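Local structure of AB hydrolase-1 domain-containing protein (Thermoplasma acidophilum DSM 1728, 3BDI) at residues A46-N51 with E195-T200; K149-W154 with V201-N206; F17-V22 with F38-W43; I129-A134 with H186-E191; A31-Y36 with S102-A107. The protein is of unknown specific function but probably acts as a hydrolase of the alpha/beta hydrolase superfamily, a member of the ABHD14 family. All blocks are in the same frame, centred on the assembly; numbering follows the deposited sequence.

Contact 1 (A46-N51 with E195-T200); sequences ADLFNN and EFVRIT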
# COMPACT_ATOMS: atom_id res chain seq x y z
N ALA A 46 7.54 -7.26 9.83
CA ALA A 46 6.81 -6.46 10.78
C ALA A 46 5.51 -7.08 11.25
O ALA A 46 4.71 -6.43 11.94
CB ALA A 46 6.55 -5.07 10.16
N ASP A 47 5.30 -8.36 10.91
CA ASP A 47 4.13 -9.10 11.37
C ASP A 47 2.85 -8.31 11.08
O ASP A 47 1.96 -8.22 11.92
CB ASP A 47 4.31 -9.41 12.88
CG ASP A 47 3.35 -10.49 13.43
OD1 ASP A 47 2.83 -11.28 12.67
OD2 ASP A 47 3.15 -10.50 14.67
N LEU A 48 2.72 -7.75 9.87
CA LEU A 48 1.61 -6.82 9.57
C LEU A 48 0.25 -7.46 9.54
O LEU A 48 -0.73 -6.82 9.87
CB LEU A 48 1.89 -6.03 8.31
CG LEU A 48 3.12 -5.13 8.29
CD1 LEU A 48 3.17 -4.30 6.99
CD2 LEU A 48 3.11 -4.19 9.49
N PHE A 49 0.17 -8.74 9.18
CA PHE A 49 -1.14 -9.37 9.11
C PHE A 49 -1.73 -9.45 10.52
O PHE A 49 -2.85 -8.99 10.73
CB PHE A 49 -1.14 -10.75 8.40
CG PHE A 49 -0.62 -10.67 7.00
CD1 PHE A 49 0.76 -10.78 6.75
CD2 PHE A 49 -1.48 -10.49 5.95
CE1 PHE A 49 1.28 -10.71 5.48
CE2 PHE A 49 -0.94 -10.37 4.63
CZ PHE A 49 0.45 -10.46 4.43
N ASN A 50 -0.97 -10.00 11.45
CA ASN A 50 -1.45 -10.09 12.83
C ASN A 50 -1.66 -8.71 13.41
O ASN A 50 -2.67 -8.48 14.09
CB ASN A 50 -0.55 -10.94 13.72
CG ASN A 50 -0.65 -12.38 13.42
OD1 ASN A 50 -1.75 -12.96 13.45
ND2 ASN A 50 0.50 -13.02 13.12
N ASN A 51 -0.75 -7.78 13.22
CA ASN A 51 -0.90 -6.46 13.83
C ASN A 51 -2.10 -5.65 13.33
O ASN A 51 -2.75 -4.91 14.10
CB ASN A 51 0.39 -5.64 13.70
CG ASN A 51 1.42 -6.05 14.72
OD1 ASN A 51 1.17 -5.93 15.93
ND2 ASN A 51 2.61 -6.37 14.27
N GLU A 195 8.68 0.29 15.11
CA GLU A 195 8.23 1.66 14.99
C GLU A 195 7.26 1.82 13.82
O GLU A 195 6.26 2.49 13.95
CB GLU A 195 9.41 2.62 14.89
CG GLU A 195 9.08 4.08 14.99
CD GLU A 195 8.42 4.53 16.31
OE1 GLU A 195 8.24 3.73 17.28
OE2 GLU A 195 8.07 5.72 16.33
N PHE A 196 7.51 1.12 12.72
CA PHE A 196 6.56 1.08 11.63
C PHE A 196 5.18 0.63 12.09
O PHE A 196 4.16 1.25 11.70
CB PHE A 196 7.08 0.21 10.49
CG PHE A 196 6.23 0.30 9.26
CD1 PHE A 196 6.44 1.29 8.34
CD2 PHE A 196 5.18 -0.58 9.06
CE1 PHE A 196 5.61 1.42 7.22
CE2 PHE A 196 4.36 -0.49 7.92
CZ PHE A 196 4.57 0.54 7.02
N VAL A 197 5.11 -0.46 12.87
CA VAL A 197 3.87 -0.95 13.40
C VAL A 197 3.25 0.06 14.35
O VAL A 197 2.04 0.33 14.26
CB VAL A 197 4.06 -2.29 14.06
CG1 VAL A 197 2.86 -2.68 14.91
CG2 VAL A 197 4.33 -3.35 12.98
N ARG A 198 4.03 0.65 15.23
CA ARG A 198 3.44 1.57 16.23
C ARG A 198 2.75 2.72 15.52
O ARG A 198 1.62 3.09 15.85
CB ARG A 198 4.54 2.09 17.15
CG ARG A 198 4.00 2.87 18.34
CD ARG A 198 5.09 3.45 19.23
NE ARG A 198 5.83 4.53 18.57
CZ ARG A 198 5.35 5.76 18.35
NH1 ARG A 198 4.13 6.11 18.73
NH2 ARG A 198 6.11 6.66 17.74
N ILE A 199 3.42 3.30 14.53
CA ILE A 199 2.92 4.47 13.83
C ILE A 199 1.71 4.10 12.95
O ILE A 199 0.69 4.81 12.93
CB ILE A 199 4.02 5.13 12.96
CG1 ILE A 199 5.09 5.77 13.85
CG2 ILE A 199 3.42 6.15 11.95
CD1 ILE A 199 6.39 5.92 13.06
N THR A 200 1.79 2.99 12.19
CA THR A 200 0.71 2.64 11.29
C THR A 200 -0.53 2.16 12.05
O THR A 200 -1.64 2.50 11.69
CB THR A 200 1.10 1.64 10.20
OG1 THR A 200 1.60 0.42 10.80
CG2 THR A 200 2.11 2.29 9.18
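Val197 carries the contact with Ala46, Leu48 and Asn51, its CB directed at segment 46-51 and its two methyls parting there. CG1, anti to the backbone N (chi1 166°), lies against the amide of Asn51, 3.7 Å from CG, the two side chains crossing at about a right angle. CG2 enters a tighter place: 3.3 Å from Ala46 O, with Asn51 ND2 at 3.7 Å and Leu48 CD2 at 3.8 Å. In the alpha/beta hydrolase fold this is a helix-helix contact between the start of helix 48-53 and the C-terminal helix 193-205. Both reach down to the central sheet, for Leu48 and Phe196 each touch Met105 of strand 102-107 in one of its two modelled conformers. Beside the valine, Leu48 CD1 approaches Phe196 CE2 obliquely at 4.1 Å. No hydrogen bond crosses. The Asn51 amide is instead turned back on its own segment, where ND2 makes weak bonds to Ala46 O and Asp47 O, each 3.1 Å long.

Contact 2 (K149-W154 with V201-N206); sequences KTLLVW and VDFLRN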
# COMPACT_ATOMS: atom_id res chain seq x y z
N LYS A 149 -7.77 10.63 4.60
CA LYS A 149 -6.73 10.62 5.63
C LYS A 149 -5.55 9.87 5.01
O LYS A 149 -5.74 8.75 4.52
CB LYS A 149 -7.18 9.94 6.93
CG LYS A 149 -8.13 10.81 7.79
CD LYS A 149 -8.51 10.21 9.15
CE LYS A 149 -9.49 11.12 9.87
NZ LYS A 149 -9.97 10.62 11.20
N THR A 150 -4.35 10.44 5.13
CA THR A 150 -3.14 9.90 4.53
C THR A 150 -1.99 9.92 5.53
O THR A 150 -1.77 10.93 6.17
CB THR A 150 -2.77 10.75 3.29
OG1 THR A 150 -3.81 10.65 2.29
CG2 THR A 150 -1.46 10.33 2.65
N LEU A 151 -1.29 8.80 5.67
CA LEU A 151 -0.07 8.71 6.42
C LEU A 151 1.08 8.54 5.44
O LEU A 151 1.07 7.61 4.63
CB LEU A 151 -0.12 7.50 7.36
CG LEU A 151 1.13 7.17 8.17
CD1 LEU A 151 1.37 8.26 9.19
CD2 LEU A 151 1.01 5.79 8.84
N LEU A 152 2.03 9.45 5.52
CA LEU A 152 3.30 9.40 4.78
C LEU A 152 4.38 9.00 5.75
O LEU A 152 4.57 9.61 6.80
CB LEU A 152 3.61 10.79 4.22
CG LEU A 152 2.59 11.33 3.22
CD1 LEU A 152 2.86 12.78 2.86
CD2 LEU A 152 2.50 10.54 1.94
N VAL A 153 5.09 7.91 5.43
CA VAL A 153 6.16 7.36 6.27
C VAL A 153 7.44 7.42 5.49
O VAL A 153 7.49 6.98 4.36
CB VAL A 153 5.86 5.91 6.72
CG1 VAL A 153 6.99 5.42 7.62
CG2 VAL A 153 4.51 5.81 7.45
N TRP A 154 8.49 7.95 6.10
CA TRP A 154 9.80 7.99 5.48
C TRP A 154 10.84 7.60 6.52
O TRP A 154 10.72 7.97 7.68
CB TRP A 154 10.17 9.42 5.00
CG TRP A 154 10.30 9.63 3.53
CD1 TRP A 154 11.46 9.61 2.77
CD2 TRP A 154 9.26 10.00 2.64
NE1 TRP A 154 11.18 9.92 1.48
CE2 TRP A 154 9.84 10.18 1.37
CE3 TRP A 154 7.89 10.19 2.80
CZ2 TRP A 154 9.07 10.58 0.26
CZ3 TRP A 154 7.14 10.58 1.72
CH2 TRP A 154 7.73 10.76 0.47
N VAL A 201 -0.35 1.41 13.13
CA VAL A 201 -1.47 1.02 13.96
C VAL A 201 -2.15 2.25 14.58
O VAL A 201 -3.38 2.33 14.63
CB VAL A 201 -1.05 -0.01 15.04
CG1 VAL A 201 -2.12 -0.17 16.14
CG2 VAL A 201 -0.74 -1.36 14.39
N ASP A 202 -1.36 3.20 15.07
CA ASP A 202 -1.95 4.40 15.65
C ASP A 202 -2.79 5.16 14.59
O ASP A 202 -3.92 5.60 14.87
CB ASP A 202 -0.87 5.29 16.19
CG ASP A 202 -1.41 6.46 16.88
OD1 ASP A 202 -1.93 6.31 18.02
OD2 ASP A 202 -1.37 7.51 16.26
N PHE A 203 -2.27 5.33 13.37
CA PHE A 203 -3.01 5.95 12.31
C PHE A 203 -4.32 5.24 12.01
O PHE A 203 -5.37 5.83 11.88
CB PHE A 203 -2.12 6.02 11.05
CG PHE A 203 -2.84 6.49 9.82
CD1 PHE A 203 -3.11 7.83 9.60
CD2 PHE A 203 -3.22 5.62 8.82
CE1 PHE A 203 -3.76 8.23 8.48
CE2 PHE A 203 -3.86 6.04 7.69
CZ PHE A 203 -4.12 7.35 7.54
N LEU A 204 -4.25 3.91 11.86
CA LEU A 204 -5.43 3.14 11.50
C LEU A 204 -6.46 3.16 12.62
O LEU A 204 -7.68 3.19 12.35
CB LEU A 204 -5.04 1.69 11.15
CG LEU A 204 -4.23 1.53 9.91
CD1 LEU A 204 -3.66 0.08 9.73
CD2 LEU A 204 -5.06 1.88 8.65
N ARG A 205 -6.02 3.13 13.87
CA ARG A 205 -6.99 3.16 14.98
C ARG A 205 -7.86 4.42 14.88
O ARG A 205 -9.04 4.41 15.18
CB ARG A 205 -6.31 3.09 16.37
CG ARG A 205 -5.83 1.65 16.87
CD ARG A 205 -5.36 1.59 18.35
NE ARG A 205 -5.02 0.24 18.83
CZ ARG A 205 -5.88 -0.67 19.33
NH1 ARG A 205 -7.20 -0.46 19.43
NH2 ARG A 205 -5.38 -1.84 19.73
N ASN A 206 -7.23 5.51 14.40
CA ASN A 206 -7.81 6.87 14.54
C ASN A 206 -8.38 7.38 13.25
O ASN A 206 -8.72 8.57 13.13
CB ASN A 206 -6.74 7.82 15.09
CG ASN A 206 -6.49 7.57 16.53
OD1 ASN A 206 -7.42 7.61 17.31
ND2 ASN A 206 -5.26 7.24 16.90
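Leu151 and Phe203 make the aromatic part of this contact, a CH-pi arrangement with little offset. Leu151 CB stands 3.7 Å from the centroid of the Phe203 ring and 6° off its normal, so one face of the ring is covered over its centre. The rim is used as well: Lys149 O lies at the edge, near the ring plane, 3.7 Å from Phe203 CZ. The ring is carried to the strand because Phe203 CG stands anti to the backbone N (chi1 173°).

Among purely apolar contacts, Leu151 CD2 reaches back past the ring to Phe203 CB at 3.8 Å, the two side chains sliding by each other in opposite directions. Farther out, Lys149 CB comes within 4.1 Å of Phe203 CZ. Ile129 and Arg177, from the strands flanking 150-155, also touch the phenylalanine.

One polar link lies at the periphery. The lysine chain is extended beyond CG, and NZ donates to Asn206 O over 3.1 Å, in the carbonyl plane on a lone pair; Asn206 has two modelled conformers, so this bond is less certain. The stronger partner of NZ is the C-terminal carboxylate, Leu207 OXT, in a salt bridge.

Strand 150-155 is thus covered by the end of helix 193-205, the sheet-to-helix packing of the C-terminal half of an alpha/beta hydrolase.

Contact 3 (F17-V22 with F38-W43); sequences FQRKMV and FTSMDW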
# COMPACT_ATOMS: atom_id res chain seq x y z
N PHE A 17 -0.65 -14.16 -6.95
CA PHE A 17 -0.42 -14.70 -5.62
C PHE A 17 -0.83 -13.66 -4.59
O PHE A 17 -0.52 -12.48 -4.71
CB PHE A 17 1.06 -15.01 -5.41
CG PHE A 17 1.40 -15.49 -4.02
CD1 PHE A 17 0.98 -16.74 -3.61
CD2 PHE A 17 2.14 -14.71 -3.12
CE1 PHE A 17 1.24 -17.18 -2.35
CE2 PHE A 17 2.42 -15.15 -1.85
CZ PHE A 17 1.98 -16.43 -1.47
N GLN A 18 -1.54 -14.11 -3.55
CA GLN A 18 -1.82 -13.23 -2.42
C GLN A 18 -1.76 -13.92 -1.10
O GLN A 18 -1.94 -15.14 -1.00
CB GLN A 18 -3.20 -12.54 -2.58
CG GLN A 18 -4.40 -13.47 -2.41
CD GLN A 18 -5.74 -12.73 -2.48
OE1 GLN A 18 -5.79 -11.53 -2.73
NE2 GLN A 18 -6.85 -13.45 -2.33
N ARG A 19 -1.55 -13.12 -0.09
CA ARG A 19 -1.62 -13.51 1.33
C ARG A 19 -2.70 -12.70 2.00
O ARG A 19 -2.81 -11.51 1.76
CB ARG A 19 -0.28 -13.24 1.99
CG ARG A 19 0.91 -13.71 1.16
CD ARG A 19 2.21 -13.41 1.85
NE ARG A 19 2.49 -14.35 2.94
CZ ARG A 19 3.26 -14.05 3.99
NH1 ARG A 19 3.70 -12.82 4.17
NH2 ARG A 19 3.51 -15.00 4.90
N LYS A 20 -3.53 -13.36 2.83
CA LYS A 20 -4.61 -12.62 3.46
C LYS A 20 -4.92 -13.16 4.83
O LYS A 20 -4.70 -14.32 5.07
CB LYS A 20 -5.88 -12.63 2.60
CG LYS A 20 -6.53 -13.98 2.48
CD LYS A 20 -7.68 -13.96 1.49
CE LYS A 20 -8.45 -15.28 1.50
NZ LYS A 20 -9.44 -15.40 0.37
N MSE A 21 -5.40 -12.28 5.70
CA MSE A 21 -5.93 -12.67 7.01
C MSE A 21 -7.26 -11.95 7.20
O MSE A 21 -7.30 -10.76 7.37
CB MSE A 21 -4.93 -12.28 8.08
CG MSE A 21 -5.34 -12.74 9.48
SE MSE A 21 -4.02 -12.56 10.88
CE MSE A 21 -2.89 -14.06 10.51
N VAL A 22 -8.32 -12.72 7.09
CA VAL A 22 -9.64 -12.10 7.04
C VAL A 22 -10.66 -12.88 7.89
O VAL A 22 -10.50 -14.07 8.11
CB VAL A 22 -10.15 -12.02 5.58
CG1 VAL A 22 -9.12 -11.26 4.67
CG2 VAL A 22 -10.37 -13.37 5.06
N PHE A 38 10.79 -6.07 -3.24
CA PHE A 38 10.23 -6.97 -2.22
C PHE A 38 8.94 -7.58 -2.73
O PHE A 38 8.53 -7.36 -3.88
CB PHE A 38 10.01 -6.19 -0.92
CG PHE A 38 11.29 -5.55 -0.41
CD1 PHE A 38 12.31 -6.37 0.09
CD2 PHE A 38 11.52 -4.18 -0.51
CE1 PHE A 38 13.52 -5.83 0.48
CE2 PHE A 38 12.75 -3.64 -0.10
CZ PHE A 38 13.73 -4.47 0.38
N THR A 39 8.35 -8.46 -1.92
CA THR A 39 7.09 -9.09 -2.28
C THR A 39 6.16 -9.11 -1.10
O THR A 39 6.49 -8.60 -0.01
CB THR A 39 7.30 -10.55 -2.81
OG1 THR A 39 7.56 -11.49 -1.75
CG2 THR A 39 8.38 -10.63 -3.86
N SER A 40 5.00 -9.76 -1.25
CA SER A 40 4.06 -9.92 -0.15
C SER A 40 4.63 -10.74 1.00
O SER A 40 4.11 -10.64 2.13
CB SER A 40 2.77 -10.55 -0.63
OG SER A 40 3.00 -11.86 -1.08
N MSE A 41 5.69 -11.53 0.76
CA MSE A 41 6.36 -12.27 1.84
C MSE A 41 7.05 -11.34 2.83
O MSE A 41 7.17 -11.67 4.02
CB MSE A 41 7.35 -13.29 1.30
CG MSE A 41 6.76 -14.31 0.37
SE MSE A 41 5.46 -15.47 1.23
CE MSE A 41 6.65 -16.28 2.48
N ASP A 42 7.47 -10.17 2.37
CA ASP A 42 8.33 -9.33 3.19
C ASP A 42 7.60 -8.59 4.29
O ASP A 42 8.24 -8.06 5.21
CB ASP A 42 9.13 -8.41 2.30
CG ASP A 42 10.13 -9.18 1.51
OD1 ASP A 42 11.13 -9.64 2.12
OD2 ASP A 42 9.98 -9.38 0.30
N TRP A 43 6.27 -8.56 4.27
CA TRP A 43 5.48 -8.00 5.33
C TRP A 43 5.58 -8.90 6.59
O TRP A 43 5.10 -8.47 7.66
CB TRP A 43 4.00 -7.89 4.89
CG TRP A 43 3.73 -7.15 3.61
CD1 TRP A 43 3.02 -7.65 2.56
CD2 TRP A 43 4.12 -5.80 3.24
NE1 TRP A 43 2.96 -6.71 1.55
CE2 TRP A 43 3.62 -5.58 1.93
CE3 TRP A 43 4.90 -4.80 3.83
CZ2 TRP A 43 3.78 -4.37 1.27
CZ3 TRP A 43 5.07 -3.60 3.16
CH2 TRP A 43 4.51 -3.40 1.87
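Strand 17-21 and loop 38-43 come closest at Arg19 and Ser40, whose CA atoms are 6.9 Å apart, and no bond joins backbone to backbone. The contact fastens the loop after strand 28-33 of the alpha/beta hydrolase fold to an antiparallel strand near the sheet's edge. An ST turn shapes the loop: Thr39 OG1 accepts from Met41 N at 3.1 Å. Arg19 reaches across it, NH1 donating to Ser40 O at 3.0 Å with an N-H...O angle of 147°, the carbonyl oxygen near the guanidinium edge. Its chain bends at chi3 (77°), placing NE next to the selenium of Met41. Salt bridges from NE to Glu6 and from NH1 to Asp44 would further fix the group's rotation. Ser40 OG, hydrogen-bonded to Asp63, sits at the edge of the Phe17 ring, 3.4 Å from CE2. Met41 SE makes an oblique Met-aromatic contact with that ring and also lies over one face of the Arg19 guanidinium, displaced toward its rim, with NE the nearest atom at 3.6 Å.

Contact 4 (I129-A134 with H186-E191); sequences IAVAPA and HPVYIE. Unlike the reference sequence in segment 186-191: Glu191 (reference Lys).
Val131 and Ala132 meet His186, Val188 and Tyr189 in a mainly apolar contact with one bridging water, where the C-terminal end of strand 125-131 faces the loop carrying the probable catalytic histidine and the short helix 188-191 after it. Val131 CG1 does most of the touching: it lies 3.9 Å from Val188 CG2 and 4.3 Å from Tyr189 CD2, the latter approach being at the ring's edge. The backbone of Ala132 then leaves the strand in the left-handed region (phi 44°, psi 60°), and its CB packs 3.5 Å from both ND1 and CE1 of His186. The alanine carbonyl comes to the imidazole edge, near the ring plane, with O 3.4 Å from CE1. Water 1 donates to Val131 O at 3.1 Å and to His186 O at 3.0 Å. Its oxygen also stands over the centre of one imidazole face. Both nitrogens of His186 are engaged outside the two segments, ND1 with Asp158 OD2 and NE2 with Ser108 OG, consistent with a Ser-His-Asp triad. With both hydrogens given to carbonyls, the water merely rests over the imidazole face; the ring nitrogens stay engaged with Asp158 and Ser108, as the likely charge relay would require.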
# COMPACT_ATOMS: atom_id res chain seq x y z
N ILE A 129 -1.85 4.79 3.24
CA ILE A 129 -0.54 4.80 3.86
C ILE A 129 0.47 4.68 2.72
O ILE A 129 0.37 3.77 1.91
CB ILE A 129 -0.30 3.61 4.83
CG1 ILE A 129 -1.33 3.64 5.98
CG2 ILE A 129 1.10 3.66 5.41
CD1 ILE A 129 -1.30 2.45 6.92
N ALA A 130 1.40 5.60 2.64
CA ALA A 130 2.41 5.58 1.58
C ALA A 130 3.76 5.74 2.20
O ALA A 130 4.04 6.72 2.91
CB ALA A 130 2.14 6.68 0.56
N VAL A 131 4.60 4.74 1.99
CA VAL A 131 5.94 4.68 2.54
C VAL A 131 6.90 5.13 1.45
O VAL A 131 7.19 4.38 0.51
CB VAL A 131 6.31 3.27 3.02
CG1 VAL A 131 7.60 3.28 3.87
CG2 VAL A 131 5.14 2.65 3.84
N ALA A 132 7.38 6.38 1.54
CA ALA A 132 8.29 6.96 0.56
C ALA A 132 7.85 6.65 -0.87
O ALA A 132 8.59 6.05 -1.66
CB ALA A 132 9.74 6.59 0.82
N PRO A 133 6.64 7.10 -1.24
CA PRO A 133 6.11 6.79 -2.57
C PRO A 133 6.96 7.27 -3.71
O PRO A 133 7.36 8.44 -3.74
CB PRO A 133 4.77 7.51 -2.58
CG PRO A 133 4.85 8.58 -1.47
CD PRO A 133 5.70 7.91 -0.43
N ALA A 134 7.26 6.36 -4.63
CA ALA A 134 7.99 6.62 -5.86
C ALA A 134 7.01 6.84 -6.99
O ALA A 134 5.84 6.50 -6.91
CB ALA A 134 8.89 5.44 -6.16
N HIS A 186 15.17 3.48 3.14
CA HIS A 186 13.97 3.50 2.34
C HIS A 186 12.88 2.48 2.81
O HIS A 186 11.73 2.97 2.97
CB HIS A 186 14.40 3.45 0.87
CG HIS A 186 13.30 3.56 -0.13
ND1 HIS A 186 12.51 4.69 -0.27
CD2 HIS A 186 12.90 2.70 -1.09
CE1 HIS A 186 11.62 4.47 -1.24
NE2 HIS A 186 11.86 3.28 -1.76
N PRO A 187 13.15 1.15 3.01
CA PRO A 187 12.16 0.09 3.47
C PRO A 187 11.93 0.02 5.01
O PRO A 187 12.47 -0.82 5.77
CB PRO A 187 12.79 -1.21 2.99
CG PRO A 187 14.14 -0.95 2.95
CD PRO A 187 14.41 0.50 2.69
N VAL A 188 11.13 0.95 5.45
CA VAL A 188 11.01 1.21 6.84
C VAL A 188 10.45 0.02 7.61
O VAL A 188 10.82 -0.24 8.76
CB VAL A 188 10.13 2.49 7.10
CG1 VAL A 188 10.09 2.82 8.58
CG2 VAL A 188 10.65 3.71 6.29
N TYR A 189 9.50 -0.66 6.96
CA TYR A 189 8.81 -1.84 7.50
C TYR A 189 9.74 -3.07 7.61
O TYR A 189 9.35 -4.07 8.18
CB TYR A 189 7.55 -2.16 6.63
CG TYR A 189 7.91 -2.17 5.18
CD1 TYR A 189 8.38 -3.31 4.56
CD2 TYR A 189 7.92 -0.99 4.45
CE1 TYR A 189 8.82 -3.28 3.25
CE2 TYR A 189 8.36 -0.96 3.16
CZ TYR A 189 8.82 -2.09 2.54
OH TYR A 189 9.34 -2.14 1.26
N ILE A 190 10.95 -2.97 7.06
CA ILE A 190 11.98 -4.00 7.24
C ILE A 190 13.03 -3.55 8.25
O ILE A 190 13.46 -4.32 9.11
CB ILE A 190 12.65 -4.36 5.91
CG1 ILE A 190 11.65 -5.13 5.03
CG2 ILE A 190 13.89 -5.24 6.12
CD1 ILE A 190 12.11 -5.37 3.56
N GLU A 191 13.47 -2.29 8.16
CA GLU A 191 14.59 -1.87 8.97
C GLU A 191 14.19 -1.41 10.37
O GLU A 191 14.97 -1.54 11.29
CB GLU A 191 15.34 -0.73 8.29
CG GLU A 191 15.95 -1.13 6.98
CD GLU A 191 16.71 -0.03 6.26
OE1 GLU A 191 17.23 0.88 6.94
OE2 GLU A 191 16.85 -0.13 5.01
O HOH W 1 9.52 2.40 1.07

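Contact 5 (A31-Y36 with S102-A107); sequences ALFHGY and SVIMGA
Ala31, Leu32 and Phe33 pair with Ile104, Met105 and Gly106 as parallel strands at the centre of the alpha/beta hydrolase sheet, the short axes 4.7 Å apart and inclined by 18°. Four backbone bonds define the register. Ala31 N donates to Val103 O at 3.0 Å, and Met105 N returns to Ala31 O at 2.9 Å with an N-H...O angle of 176°. Phe33 N gives to Met105 O over 2.9 Å, more bent at 139°, and Ala107 N closes the ladder on Phe33 O at 3.0 Å. Val103 O also accepts from Ser102 OG, which arrives from the opposite face of the carbonyl plane to Ala31 N.

Next come the side chains. On one face of the sheet Phe33 CE2 touches Ile104 CG2 edge-on at 4.1 Å, and Val114 of helix 109-120 packs on both residues. On the other, Leu32 CD2 lies 4.0 Å from Met105 CB, with Trp43 and Tyr52 against both; Met105 has two modelled conformers, so its outer contacts are less certain.

Gly106 opens a GxSxG sequence, consistent with a nucleophile elbow in which Ser108, next after Ala107, is the probable nucleophile. Beside it, strand 28-33 runs on into a His34-Gly35 pair, which in many relatives lies near the oxyanion hole. His34 NE2 bonds to Tyr64 N, while ND1 donates in the ring plane to Gly35 O at 2.8 Å.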
# COMPACT_ATOMS: atom_id res chain seq x y z
N ALA A 31 -5.34 -3.27 2.26
CA ALA A 31 -4.56 -4.00 1.23
C ALA A 31 -3.19 -3.34 1.12
O ALA A 31 -3.07 -2.12 1.14
CB ALA A 31 -5.30 -3.97 -0.12
N LEU A 32 -2.16 -4.17 1.02
CA LEU A 32 -0.75 -3.81 1.08
C LEU A 32 -0.08 -4.10 -0.24
O LEU A 32 -0.18 -5.21 -0.74
CB LEU A 32 -0.02 -4.61 2.16
CG LEU A 32 -0.71 -4.83 3.49
CD1 LEU A 32 0.15 -5.67 4.44
CD2 LEU A 32 -1.14 -3.58 4.17
N PHE A 33 0.64 -3.11 -0.76
CA PHE A 33 1.29 -3.18 -2.11
C PHE A 33 2.77 -2.89 -1.97
O PHE A 33 3.18 -1.85 -1.51
CB PHE A 33 0.56 -2.25 -3.10
CG PHE A 33 -0.89 -2.56 -3.20
CD1 PHE A 33 -1.34 -3.57 -4.01
CD2 PHE A 33 -1.81 -1.89 -2.41
CE1 PHE A 33 -2.69 -3.90 -4.05
CE2 PHE A 33 -3.13 -2.22 -2.45
CZ PHE A 33 -3.58 -3.21 -3.27
N HIS A 34 3.58 -3.88 -2.37
CA HIS A 34 5.01 -3.88 -2.16
C HIS A 34 5.79 -2.97 -3.14
O HIS A 34 5.32 -2.55 -4.19
CB HIS A 34 5.50 -5.33 -2.20
CG HIS A 34 5.33 -5.97 -3.52
ND1 HIS A 34 6.15 -5.68 -4.60
CD2 HIS A 34 4.42 -6.86 -3.95
CE1 HIS A 34 5.70 -6.36 -5.64
NE2 HIS A 34 4.65 -7.08 -5.28
N GLY A 35 7.06 -2.77 -2.77
CA GLY A 35 8.04 -2.09 -3.60
C GLY A 35 8.69 -2.99 -4.62
O GLY A 35 8.51 -4.22 -4.59
N TYR A 36 9.44 -2.39 -5.51
CA TYR A 36 10.09 -3.07 -6.62
C TYR A 36 10.93 -4.28 -6.13
O TYR A 36 11.00 -5.32 -6.81
CB TYR A 36 10.99 -2.10 -7.39
CG TYR A 36 11.67 -2.68 -8.59
CD1 TYR A 36 11.03 -2.70 -9.80
CD2 TYR A 36 12.93 -3.22 -8.48
CE1 TYR A 36 11.67 -3.26 -10.93
CE2 TYR A 36 13.58 -3.74 -9.58
CZ TYR A 36 12.94 -3.76 -10.78
OH TYR A 36 13.65 -4.31 -11.85
N SER A 102 -11.54 0.01 0.81
CA SER A 102 -10.41 -0.42 1.62
C SER A 102 -9.44 0.74 1.88
O SER A 102 -9.31 1.67 1.09
CB SER A 102 -9.69 -1.58 0.87
OG SER A 102 -8.68 -2.19 1.67
N VAL A 103 -8.77 0.65 3.02
CA VAL A 103 -7.50 1.39 3.20
C VAL A 103 -6.45 0.73 2.27
O VAL A 103 -6.48 -0.51 2.09
CB VAL A 103 -7.01 1.36 4.65
CG1 VAL A 103 -5.68 2.07 4.78
CG2 VAL A 103 -8.06 2.07 5.58
N ILE A 104 -5.64 1.54 1.62
CA ILE A 104 -4.56 0.97 0.78
C ILE A 104 -3.23 1.54 1.22
O ILE A 104 -3.09 2.76 1.43
CB ILE A 104 -4.88 1.13 -0.71
CG1 ILE A 104 -5.08 2.60 -1.10
CG2 ILE A 104 -6.08 0.26 -1.07
CD1 ILE A 104 -5.38 2.80 -2.59
N MSE A 105 -2.28 0.64 1.43
CA MSE A 105 -0.92 0.98 1.81
C MSE A 105 0.01 0.56 0.71
O MSE A 105 -0.19 -0.50 0.12
CB MSE A 105 -0.55 0.24 3.10
CG MSE A 105 0.92 0.32 3.44
SE MSE A 105 1.30 -0.37 5.22
CE MSE A 105 2.79 -1.48 4.76
N GLY A 106 0.98 1.41 0.41
CA GLY A 106 1.98 1.08 -0.58
C GLY A 106 3.35 1.55 -0.18
O GLY A 106 3.53 2.69 0.32
N ALA A 107 4.37 0.72 -0.46
CA ALA A 107 5.74 1.08 -0.25
C ALA A 107 6.42 1.36 -1.59
O ALA A 107 6.35 0.56 -2.50
CB ALA A 107 6.47 -0.04 0.45

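The centre of contact 5 lies about 1 Å from the centre of the chain, and contacts 3 and 4 have centres about 10 Å from that of contact 5, on different sides of the strand pair. Strands 28-33, 102-107, 125-131 and 150-155 are successive neighbours in one sheet, so contacts 5, 4 and 2 step across it; contact 3 reaches its antiparallel part. Contacts 1 and 2, centres about 11 Å apart, share helix 193-205, binding the chain's end to both halves of the sequence. Along the chain contact 3 closes before contacts 1, 2 and 4 open, whereas contacts 1 and 5 cross. The probable nucleophile elbow and histidine loop come together at the C-terminal ends of the central parallel strands.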